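Local coordinates for luciferase-like monooxygenase (Streptomyces bottropensis, PDB 4US5), which probably acts as a flavin-dependent monooxygenase of the bacterial luciferase-like family, inserting one atom of molecular oxygen into a substrate, at residues V225-D233 and L323-E331. Numbering follows the deposited sequence. Where two conformers were deposited one is given.
Sequences VVVCCAETD and LRSYRLLAE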
loop_
_atom_site.group_PDB
_atom_site.type_symbol
_atom_site.label_atom_id
_atom_site.label_comp_id
_atom_site.label_asym_id
_atom_site.label_seq_id
_atom_site.Cartn_x
_atom_site.Cartn_y
_atom_site.Cartn_z
ATOM N N VAL B 225 7.608 3.237 23.821
ATOM C CA VAL B 225 7.025 3.114 25.139
ATOM C C VAL B 225 5.515 3.171 25.016
ATOM O O VAL B 225 4.991 3.944 24.228
ATOM C CB VAL B 225 7.469 4.257 26.085
ATOM C CG1 VAL B 225 8.890 4.032 26.577
ATOM C CG2 VAL B 225 7.336 5.625 25.427
ATOM N N VAL B 226 4.830 2.367 25.824
ATOM C CA VAL B 226 3.432 2.546 26.072
ATOM C C VAL B 226 3.244 3.606 27.145
ATOM O O VAL B 226 3.920 3.598 28.216
ATOM C CB VAL B 226 2.769 1.239 26.519
ATOM C CG1 VAL B 226 1.407 1.484 27.111
ATOM C CG2 VAL B 226 2.663 0.288 25.370
ATOM N N VAL B 227 2.369 4.561 26.858
ATOM C CA VAL B 227 2.046 5.584 27.821
ATOM C C VAL B 227 0.546 5.716 27.926
ATOM O O VAL B 227 -0.160 5.704 26.914
ATOM C CB VAL B 227 2.624 6.947 27.422
ATOM C CG1 VAL B 227 2.309 8.014 28.462
ATOM C CG2 VAL B 227 4.115 6.841 27.168
ATOM N N CYS B 228 0.071 5.835 29.157
ATOM C CA CYS B 228 -1.323 6.108 29.435
ATOM C C CYS B 228 -1.395 7.325 30.354
ATOM O O CYS B 228 -1.145 7.230 31.568
ATOM C CB CYS B 228 -1.941 4.871 30.095
ATOM S SG CYS B 228 -3.692 5.019 30.432
ATOM N N CYS B 229 -1.643 8.492 29.753
ATOM C CA CYS B 229 -1.602 9.770 30.452
ATOM C C CYS B 229 -3.016 10.384 30.546
ATOM O O CYS B 229 -3.814 10.316 29.596
ATOM C CB CYS B 229 -0.649 10.719 29.755
ATOM S SG CYS B 229 -0.483 12.325 30.558
ATOM N N ALA B 230 -3.353 10.925 31.712
ATOM C CA ALA B 230 -4.616 11.652 31.894
ATOM C C ALA B 230 -4.341 12.772 32.886
ATOM O O ALA B 230 -3.238 12.875 33.395
ATOM C CB ALA B 230 -5.691 10.759 32.418
ATOM N N GLU B 231 -5.325 13.641 33.087
ATOM C CA GLU B 231 -5.077 14.878 33.830
ATOM C C GLU B 231 -4.603 14.591 35.252
ATOM O O GLU B 231 -3.830 15.342 35.782
ATOM C CB GLU B 231 -6.309 15.765 33.813
ATOM C CG GLU B 231 -6.040 17.179 34.317
ATOM C CD GLU B 231 -5.215 18.035 33.334
ATOM O OE1 GLU B 231 -5.806 18.465 32.307
ATOM O OE2 GLU B 231 -3.990 18.293 33.585
ATOM N N THR B 232 -5.088 13.508 35.842
ATOM C CA THR B 232 -4.739 13.143 37.245
ATOM C C THR B 232 -4.329 11.686 37.269
ATOM O O THR B 232 -4.704 10.928 36.369
ATOM C CB THR B 232 -5.963 13.299 38.190
ATOM O OG1 THR B 232 -7.006 12.427 37.762
ATOM C CG2 THR B 232 -6.475 14.738 38.223
ATOM N N ASP B 233 -3.566 11.289 38.288
ATOM C CA ASP B 233 -3.163 9.911 38.461
ATOM C C ASP B 233 -4.366 8.976 38.529
ATOM O O ASP B 233 -4.328 7.888 37.980
ATOM C CB ASP B 233 -2.271 9.729 39.726
ATOM C CG ASP B 233 -0.814 10.329 39.570
ATOM O OD1 ASP B 233 -0.167 10.201 38.486
ATOM O OD2 ASP B 233 -0.298 10.902 40.579
ATOM N N LEU B 323 -6.921 10.464 22.532
ATOM C CA LEU B 323 -6.515 11.752 22.037
ATOM C C LEU B 323 -6.055 12.675 23.175
ATOM O O LEU B 323 -5.022 13.342 23.061
ATOM C CB LEU B 323 -7.648 12.415 21.231
ATOM C CG LEU B 323 -8.025 11.698 19.950
ATOM C CD1 LEU B 323 -9.209 12.345 19.290
ATOM C CD2 LEU B 323 -6.865 11.610 18.973
ATOM N N ARG B 324 -6.768 12.616 24.291
ATOM C CA ARG B 324 -6.384 13.373 25.491
ATOM C C ARG B 324 -4.969 13.035 25.944
ATOM O O ARG B 324 -4.184 13.935 26.279
ATOM C CB ARG B 324 -7.375 13.185 26.682
ATOM C CG ARG B 324 -8.493 14.231 26.714
ATOM C CD ARG B 324 -9.370 14.207 27.952
ATOM N NE ARG B 324 -10.153 12.990 28.041
ATOM C CZ ARG B 324 -11.368 12.832 27.508
ATOM N NH1 ARG B 324 -11.973 13.836 26.875
ATOM N NH2 ARG B 324 -12.000 11.679 27.652
ATOM N N SER B 325 -4.674 11.745 26.001
ATOM C CA SER B 325 -3.348 11.281 26.421
ATOM C C SER B 325 -2.259 11.901 25.572
ATOM O O SER B 325 -1.302 12.490 26.096
ATOM C CB SER B 325 -3.291 9.732 26.430
ATOM O OG SER B 325 -2.028 9.265 26.923
ATOM N N TYR B 326 -2.425 11.881 24.237
ATOM C CA TYR B 326 -1.444 12.438 23.371
ATOM C C TYR B 326 -1.355 13.967 23.433
ATOM O O TYR B 326 -0.285 14.526 23.247
ATOM C CB TYR B 326 -1.646 11.933 21.900
ATOM C CG TYR B 326 -1.207 10.511 21.702
ATOM C CD1 TYR B 326 -2.076 9.462 21.908
ATOM C CD2 TYR B 326 0.093 10.200 21.280
ATOM C CE1 TYR B 326 -1.678 8.133 21.732
ATOM C CE2 TYR B 326 0.491 8.870 21.111
ATOM C CZ TYR B 326 -0.398 7.851 21.342
ATOM O OH TYR B 326 -0.007 6.513 21.110
ATOM N N ARG B 327 -2.501 14.636 23.629
ATOM C CA ARG B 327 -2.537 16.088 23.819
ATOM C C ARG B 327 -1.783 16.498 25.083
ATOM O O ARG B 327 -0.969 17.394 25.060
ATOM C CB ARG B 327 -3.975 16.566 23.968
ATOM C CG ARG B 327 -4.679 16.774 22.680
ATOM C CD ARG B 327 -5.781 17.829 22.863
ATOM N NE ARG B 327 -6.750 17.737 21.808
ATOM C CZ ARG B 327 -6.680 18.442 20.684
ATOM N NH1 ARG B 327 -5.681 19.301 20.496
ATOM N NH2 ARG B 327 -7.614 18.286 19.742
ATOM N N LEU B 328 -2.050 15.801 26.160
ATOM C CA LEU B 328 -1.399 16.107 27.457
ATOM C C LEU B 328 0.093 15.868 27.396
ATOM O O LEU B 328 0.891 16.666 27.920
ATOM C CB LEU B 328 -2.015 15.278 28.575
ATOM C CG LEU B 328 -3.438 15.588 28.965
ATOM C CD1 LEU B 328 -3.960 14.504 29.885
ATOM C CD2 LEU B 328 -3.564 16.983 29.613
ATOM N N LEU B 329 0.512 14.820 26.672
ATOM C CA LEU B 329 1.933 14.563 26.492
ATOM C C LEU B 329 2.657 15.656 25.683
ATOM O O LEU B 329 3.776 16.045 26.015
ATOM C CB LEU B 329 2.173 13.192 25.813
ATOM C CG LEU B 329 1.982 11.959 26.656
ATOM C CD1 LEU B 329 1.968 10.700 25.767
ATOM C CD2 LEU B 329 3.094 11.889 27.691
ATOM N N ALA B 330 2.044 16.106 24.600
ATOM C CA ALA B 330 2.620 17.156 23.816
ATOM C C ALA B 330 2.870 18.400 24.692
ATOM O O ALA B 330 3.890 19.074 24.539
ATOM C CB ALA B 330 1.713 17.525 22.659
ATOM N N GLU B 331 1.902 18.731 25.516
ATOM C CA GLU B 331 1.999 19.920 26.424
ATOM C C GLU B 331 3.105 19.670 27.484
ATOM O O GLU B 331 3.980 20.496 27.689
ATOM C CB GLU B 331 0.650 20.146 27.101
ATOM C CG GLU B 331 0.588 21.335 28.065
ATOM C CD GLU B 331 -0.752 21.430 28.831
ATOM O OE1 GLU B 331 -1.497 20.419 28.947
ATOM O OE2 GLU B 331 -1.051 22.534 29.342
HETATM O O HOH W 1 -0.576 7.884 25.086
#
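Ser325 OG accepts a hydrogen bond from Cys229 N at 3.0 Å, the N-H...O angle of 156° marking a nearly straight bond. Chi1 of -176° swings the hydroxyl opposite the serine's own N and onto the end of the strand. A water, 2.7 Å from Ser325 OG, donates to Val227 O at 2.9 Å and rests over one face of the Tyr326 ring, offset toward its rim. Were Ser325 an alanine, Cys229 N would probably lose this acceptor and the water be less firmly positioned. Packing is tight alongside: Leu328 CD1 presses to 3.5 Å from Ala230 C, Cys229 SG lies 3.9 Å from Leu328 CB, and Val227 CG1 and Leu329 CD1 meet tip to tip at 3.8 Å. Looser is the exposed side chain of Glu231, which, bent at its second torsion, crosses Leu328 and brings only Glu231 OE1 near Leu328 CD2, at 3.8 Å. The axes of 225-229 and 323-331 run at 93° to each other, as the last helix of this TIM-barrel-type fold passes the C-terminal end of strand 221-229. That strand pairs in parallel with 286-289 and 309-313; Val294 of helix 291-305 touches both Cys229 and Leu329, and helix 21-38 packs against Leu323 and Tyr326.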